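Local coordinates for sister chromatid cohesion protein (Chaetomium thermophilum, PDB 5T8V), which probably loads cohesin onto chromatin, the chain here being the helical-repeat C-terminal part of the longer protein, at residues 359-364 with 546-551; 502-507 with 560-565. One frame throughout, in Å; residues are numbered along the deposited sequence.

Contact 1 of 2, residues 359-364 with 546-551; sequences TAIRDL and TCYDGY
I361 sets its CG1 over one face of the Y548 ring, displaced toward the rim. The atom lies 3.7 Å from the ring centroid, a CH-pi contact. The two methyls go to different places: I361 CG2 is 3.6 Å from Y548 CD1, and I361 CD1 comes equally near to Y548 CB. Because CG of Y548 stands anti to its backbone N (chi1 177°), the ring base is carried out to meet the isoleucine, while the far end of the ring is tied down by a hydrogen bond between Y548 OH and ND1 of H357, on the helix that bears I361.

One residue further, R362 adds a charged clasp at the margin of this apolar patch, illustrating how a salt bridge can border the hydrophobic meeting of two helices. Its chain folds at chi2 and chi3 before the guanidinium reaches D549, which it grips end-on with two nitrogens. R362 NH2 gives the shorter bond, 2.7 Å to D549 OD1, and R362 NH1 the longer, 3.2 Å to D549 OD2. Both carboxylate oxygens are met on the syn side, and with the two planes only 22° apart the salt bridge is nearly coplanar, which should restrain rotation of either group. A weak, long ion pair with D365 gives R362 NH1 a second negative neighbour.

The two short helical segments run at 132° to each other with their axes 10.4 Å apart, joining the beginning of helix 357-391 to the end of helix 527-550. Helix 556-574 packs beside both: its A566 touches A360 and I361, and its L562 touches Y548. I544, one turn back on helix 527-550, also meets I361.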
loop_
_atom_site.group_PDB
_atom_site.type_symbol
_atom_site.label_atom_id
_atom_site.label_comp_id
_atom_site.label_asym_id
_atom_site.label_seq_id
_atom_site.Cartn_x
_atom_site.Cartn_y
_atom_site.Cartn_z
ATOM N N THR A 359 39.514 5.394 35.736
ATOM C CA THR A 359 40.589 6.108 35.057
ATOM C C THR A 359 40.979 5.411 33.760
ATOM O O THR A 359 41.241 6.073 32.751
ATOM C CB THR A 359 41.800 6.231 35.979
ATOM O OG1 THR A 359 41.394 6.797 37.231
ATOM C CG2 THR A 359 42.862 7.122 35.346
ATOM N N ALA A 360 41.031 4.079 33.769
ATOM C CA ALA A 360 41.301 3.343 32.538
ATOM C C ALA A 360 40.272 3.687 31.470
ATOM O O ALA A 360 40.618 3.954 30.311
ATOM C CB ALA A 360 41.308 1.841 32.823
ATOM N N ILE A 361 38.994 3.699 31.850
ATOM C CA ILE A 361 37.934 4.052 30.912
ATOM C C ILE A 361 38.140 5.463 30.382
ATOM O O ILE A 361 37.949 5.725 29.191
ATOM C CB ILE A 361 36.559 3.899 31.587
ATOM C CG1 ILE A 361 36.269 2.419 31.865
ATOM C CG2 ILE A 361 35.451 4.535 30.734
ATOM C CD1 ILE A 361 35.915 1.594 30.636
ATOM N N ARG A 362 38.524 6.397 31.254
ATOM C CA ARG A 362 38.651 7.781 30.812
ATOM C C ARG A 362 39.830 7.950 29.858
ATOM O O ARG A 362 39.723 8.656 28.845
ATOM C CB ARG A 362 38.784 8.702 32.029
ATOM C CG ARG A 362 38.264 10.125 31.824
ATOM C CD ARG A 362 36.853 10.145 31.245
ATOM N NE ARG A 362 35.974 9.178 31.902
ATOM C CZ ARG A 362 34.933 8.584 31.324
ATOM N NH1 ARG A 362 34.627 8.832 30.057
ATOM N NH2 ARG A 362 34.196 7.724 32.015
ATOM N N ASP A 363 40.957 7.303 30.160
ATOM C CA ASP A 363 42.074 7.267 29.223
ATOM C C ASP A 363 41.626 6.736 27.868
ATOM O O ASP A 363 41.841 7.375 26.826
ATOM C CB ASP A 363 43.195 6.395 29.787
ATOM C CG ASP A 363 43.886 7.026 30.977
ATOM O OD1 ASP A 363 43.434 8.096 31.439
ATOM O OD2 ASP A 363 44.883 6.444 31.457
ATOM N N LEU A 364 40.993 5.559 27.865
ATOM C CA LEU A 364 40.530 4.989 26.607
ATOM C C LEU A 364 39.617 5.961 25.874
ATOM O O LEU A 364 39.678 6.076 24.646
ATOM C CB LEU A 364 39.811 3.664 26.850
ATOM C CG LEU A 364 39.187 3.043 25.596
ATOM C CD1 LEU A 364 40.225 2.855 24.495
ATOM C CD2 LEU A 364 38.534 1.722 25.936
ATOM N N THR A 546 31.300 3.493 26.281
ATOM C CA THR A 546 29.862 3.725 26.381
ATOM C C THR A 546 29.220 2.757 27.366
ATOM O O THR A 546 28.368 3.150 28.172
ATOM C CB THR A 546 29.210 3.598 25.004
ATOM O OG1 THR A 546 29.658 4.668 24.166
ATOM C CG2 THR A 546 27.683 3.649 25.107
ATOM N N CYS A 547 29.611 1.484 27.308
ATOM C CA CYS A 547 29.084 0.495 28.240
ATOM C C CYS A 547 29.354 0.910 29.679
ATOM O O CYS A 547 28.441 0.937 30.513
ATOM C CB CYS A 547 29.699 -0.873 27.940
ATOM S SG CYS A 547 29.406 -2.146 29.195
ATOM N N TYR A 548 30.606 1.257 29.988
ATOM C CA TYR A 548 30.949 1.626 31.358
ATOM C C TYR A 548 30.221 2.896 31.793
ATOM O O TYR A 548 29.770 2.999 32.940
ATOM C CB TYR A 548 32.460 1.803 31.484
ATOM C CG TYR A 548 32.921 2.249 32.852
ATOM C CD1 TYR A 548 32.938 3.593 33.196
ATOM C CD2 TYR A 548 33.358 1.328 33.794
ATOM C CE1 TYR A 548 33.365 4.008 34.438
ATOM C CE2 TYR A 548 33.790 1.735 35.044
ATOM C CZ TYR A 548 33.790 3.076 35.358
ATOM O OH TYR A 548 34.215 3.495 36.596
ATOM N N ASP A 549 30.101 3.874 30.894
ATOM C CA ASP A 549 29.473 5.147 31.232
ATOM C C ASP A 549 27.953 5.079 31.254
ATOM O O ASP A 549 27.317 6.035 31.712
ATOM C CB ASP A 549 29.914 6.232 30.245
ATOM C CG ASP A 549 31.376 6.605 30.399
ATOM O OD1 ASP A 549 31.920 6.445 31.513
ATOM O OD2 ASP A 549 31.982 7.066 29.406
ATOM N N GLY A 550 27.353 3.988 30.770
ATOM C CA GLY A 550 25.905 3.876 30.781
ATOM C C GLY A 550 25.319 3.436 32.105
ATOM O O GLY A 550 24.138 3.689 32.358
ATOM N N TYR A 551 26.115 2.788 32.951
ATOM C CA TYR A 551 25.642 2.277 34.228
ATOM C C TYR A 551 25.869 3.305 35.331
ATOM O O TYR A 551 26.908 3.967 35.374
ATOM C CB TYR A 551 26.362 0.973 34.579
ATOM C CG TYR A 551 26.109 -0.160 33.607
ATOM C CD1 TYR A 551 24.836 -0.405 33.106
ATOM C CD2 TYR A 551 27.146 -0.987 33.190
ATOM C CE1 TYR A 551 24.602 -1.441 32.219
ATOM C CE2 TYR A 551 26.921 -2.025 32.303
ATOM C CZ TYR A 551 25.647 -2.247 31.821
ATOM O OH TYR A 551 25.414 -3.279 30.939
#

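Contact 2 of 2, residues 502-507 with 560-565; sequences HMVAWT and QELGRL
E561 comes to the CB of W506, before the indole begins, its OE2 4.1 Å from that W506 CB in a loose approach without a hydrogen bond. The other carboxylate oxygen, OE1, forms a salt bridge within the helix to NH1 of R564, whose hydrogen bond is weak, and OE2 has a weak, long ion pair with R568. One residue on, L562 brings CD2 to 4.2 Å from V504 CG2, an apolar meeting of methyl groups.

L565 carries most of the helix's share of the contact, with its two methyls dividing the work. CD1 lies 3.2 Å from the carbonyl oxygen of V504 and 4.3 Å from V504 CG2, whereas CD2 reaches W506, 3.6 Å from CE3 and 3.8 Å from CB. W506 CG is anti to its backbone N (chi1 -177°), and the tryptophan and leucine side chains cross obliquely. An alanine at L565 would probably open a gap between V504 and W506, leaving the CE3 side of the indole without its methyl neighbour. The V504 carbonyl itself is hydrogen-bonded to NE1 of W540 on helix 527-550. The indole of W506 also meets the cations of R511 and R568 and stands edge-to-face with Y583.

The connection after helix 500-503 thus packs V504 and W506 on helix 556-574, a case of a linker between consecutive helices being held against a later helix of a HEAT-repeat protein.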
loop_
_atom_site.group_PDB
_atom_site.type_symbol
_atom_site.label_atom_id
_atom_site.label_comp_id
_atom_site.label_asym_id
_atom_site.label_seq_id
_atom_site.Cartn_x
_atom_site.Cartn_y
_atom_site.Cartn_z
ATOM N N HIS A 502 28.430 -8.097 27.326
ATOM C CA HIS A 502 28.821 -9.296 26.595
ATOM C C HIS A 502 29.315 -8.979 25.190
ATOM O O HIS A 502 30.082 -9.766 24.625
ATOM C CB HIS A 502 27.649 -10.277 26.518
ATOM C CG HIS A 502 27.291 -10.897 27.835
ATOM N ND1 HIS A 502 26.667 -10.194 28.845
ATOM C CD2 HIS A 502 27.469 -12.153 28.305
ATOM C CE1 HIS A 502 26.476 -10.992 29.880
ATOM N NE2 HIS A 502 26.954 -12.187 29.579
ATOM N N MET A 503 28.894 -7.847 24.620
ATOM C CA MET A 503 29.335 -7.469 23.282
ATOM C C MET A 503 30.805 -7.078 23.275
ATOM O O MET A 503 31.558 -7.484 22.383
ATOM C CB MET A 503 28.484 -6.311 22.762
ATOM C CG MET A 503 27.012 -6.640 22.594
ATOM S SD MET A 503 26.685 -7.676 21.159
ATOM C CE MET A 503 27.108 -6.565 19.830
ATOM N N VAL A 504 31.230 -6.287 24.260
ATOM C CA VAL A 504 32.600 -5.790 24.320
ATOM C C VAL A 504 33.471 -6.774 25.090
ATOM O O VAL A 504 34.604 -6.451 25.466
ATOM C CB VAL A 504 32.651 -4.389 24.959
ATOM C CG1 VAL A 504 31.789 -3.415 24.168
ATOM C CG2 VAL A 504 32.204 -4.442 26.419
ATOM N N ALA A 505 32.954 -7.978 25.324
ATOM C CA ALA A 505 33.692 -8.976 26.083
ATOM C C ALA A 505 35.015 -9.303 25.400
ATOM O O ALA A 505 35.147 -9.229 24.176
ATOM C CB ALA A 505 32.857 -10.244 26.241
ATOM N N TRP A 506 36.003 -9.676 26.217
ATOM C CA TRP A 506 37.339 -9.958 25.704
ATOM C C TRP A 506 37.332 -11.119 24.719
ATOM O O TRP A 506 38.120 -11.128 23.767
ATOM C CB TRP A 506 38.284 -10.254 26.868
ATOM C CG TRP A 506 39.694 -10.499 26.456
ATOM C CD1 TRP A 506 40.440 -11.611 26.704
ATOM C CD2 TRP A 506 40.535 -9.609 25.715
ATOM N NE1 TRP A 506 41.696 -11.469 26.167
ATOM C CE2 TRP A 506 41.779 -10.246 25.554
ATOM C CE3 TRP A 506 40.355 -8.333 25.174
ATOM C CZ2 TRP A 506 42.839 -9.652 24.873
ATOM C CZ3 TRP A 506 41.405 -7.746 24.502
ATOM C CH2 TRP A 506 42.632 -8.403 24.355
ATOM N N THR A 507 36.462 -12.106 24.928
ATOM C CA THR A 507 36.355 -13.256 24.039
ATOM C C THR A 507 35.072 -13.226 23.218
ATOM O O THR A 507 34.604 -14.275 22.766
ATOM C CB THR A 507 36.427 -14.556 24.840
ATOM O OG1 THR A 507 35.296 -14.646 25.715
ATOM C CG2 THR A 507 37.704 -14.608 25.663
ATOM N N GLN A 560 35.715 -3.933 37.047
ATOM C CA GLN A 560 37.120 -4.317 36.963
ATOM C C GLN A 560 37.437 -4.923 35.601
ATOM O O GLN A 560 38.417 -4.538 34.948
ATOM C CB GLN A 560 37.463 -5.291 38.090
ATOM C CG GLN A 560 37.234 -4.711 39.478
ATOM C CD GLN A 560 37.891 -5.527 40.570
ATOM O OE1 GLN A 560 38.019 -6.747 40.459
ATOM N NE2 GLN A 560 38.319 -4.855 41.630
ATOM N N GLU A 561 36.612 -5.873 35.151
ATOM C CA GLU A 561 36.785 -6.421 33.810
ATOM C C GLU A 561 36.775 -5.316 32.761
ATOM O O GLU A 561 37.597 -5.319 31.836
ATOM C CB GLU A 561 35.689 -7.448 33.519
ATOM C CG GLU A 561 35.734 -8.038 32.119
ATOM C CD GLU A 561 37.016 -8.800 31.845
ATOM O OE1 GLU A 561 37.741 -9.112 32.813
ATOM O OE2 GLU A 561 37.299 -9.088 30.662
ATOM N N LEU A 562 35.853 -4.359 32.890
ATOM C CA LEU A 562 35.808 -3.251 31.943
ATOM C C LEU A 562 37.079 -2.416 31.999
ATOM O O LEU A 562 37.509 -1.873 30.975
ATOM C CB LEU A 562 34.582 -2.378 32.214
ATOM C CG LEU A 562 33.245 -2.972 31.767
ATOM C CD1 LEU A 562 32.088 -2.188 32.362
ATOM C CD2 LEU A 562 33.149 -2.992 30.249
ATOM N N GLY A 563 37.695 -2.298 33.177
ATOM C CA GLY A 563 38.967 -1.600 33.267
ATOM C C GLY A 563 40.080 -2.344 32.557
ATOM O O GLY A 563 40.904 -1.737 31.863
ATOM N N ARG A 564 40.123 -3.669 32.719
ATOM C CA ARG A 564 41.091 -4.471 31.977
ATOM C C ARG A 564 40.904 -4.285 30.477
ATOM O O ARG A 564 41.873 -4.065 29.741
ATOM C CB ARG A 564 40.955 -5.944 32.356
ATOM C CG ARG A 564 41.157 -6.225 33.834
ATOM C CD ARG A 564 40.759 -7.649 34.182
ATOM N NE ARG A 564 40.473 -7.801 35.606
ATOM C CZ ARG A 564 39.842 -8.843 36.135
ATOM N NH1 ARG A 564 39.419 -9.835 35.362
ATOM N NH2 ARG A 564 39.626 -8.890 37.442
ATOM N N LEU A 565 39.658 -4.366 30.006
ATOM C CA LEU A 565 39.386 -4.119 28.593
ATOM C C LEU A 565 39.838 -2.724 28.185
ATOM O O LEU A 565 40.320 -2.522 27.065
ATOM C CB LEU A 565 37.896 -4.300 28.304
ATOM C CG LEU A 565 37.369 -5.734 28.304
ATOM C CD1 LEU A 565 35.847 -5.742 28.337
ATOM C CD2 LEU A 565 37.877 -6.490 27.089
#

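How the contacts relate
Followed from the N terminus, the chain first passes 359-364, then 502-507, then returns to the former at 546-551 and to the latter at 560-565. Contact 1 thus closes a span of 181 intervening residues and contact 2 one of 52; the segments alternate, so the two closures cross. Helices 527-550 and 556-574 are consecutive, and each supplies the later segment of one contact. The centres lie about 11 Å apart, and the contacts touch directly: A360 CB packs on G563 O, and C547 SG on L562 CD2. Together they tie helix 357-391 and the connection after helix 500-503 to one pair of successive helices in this all-helical region.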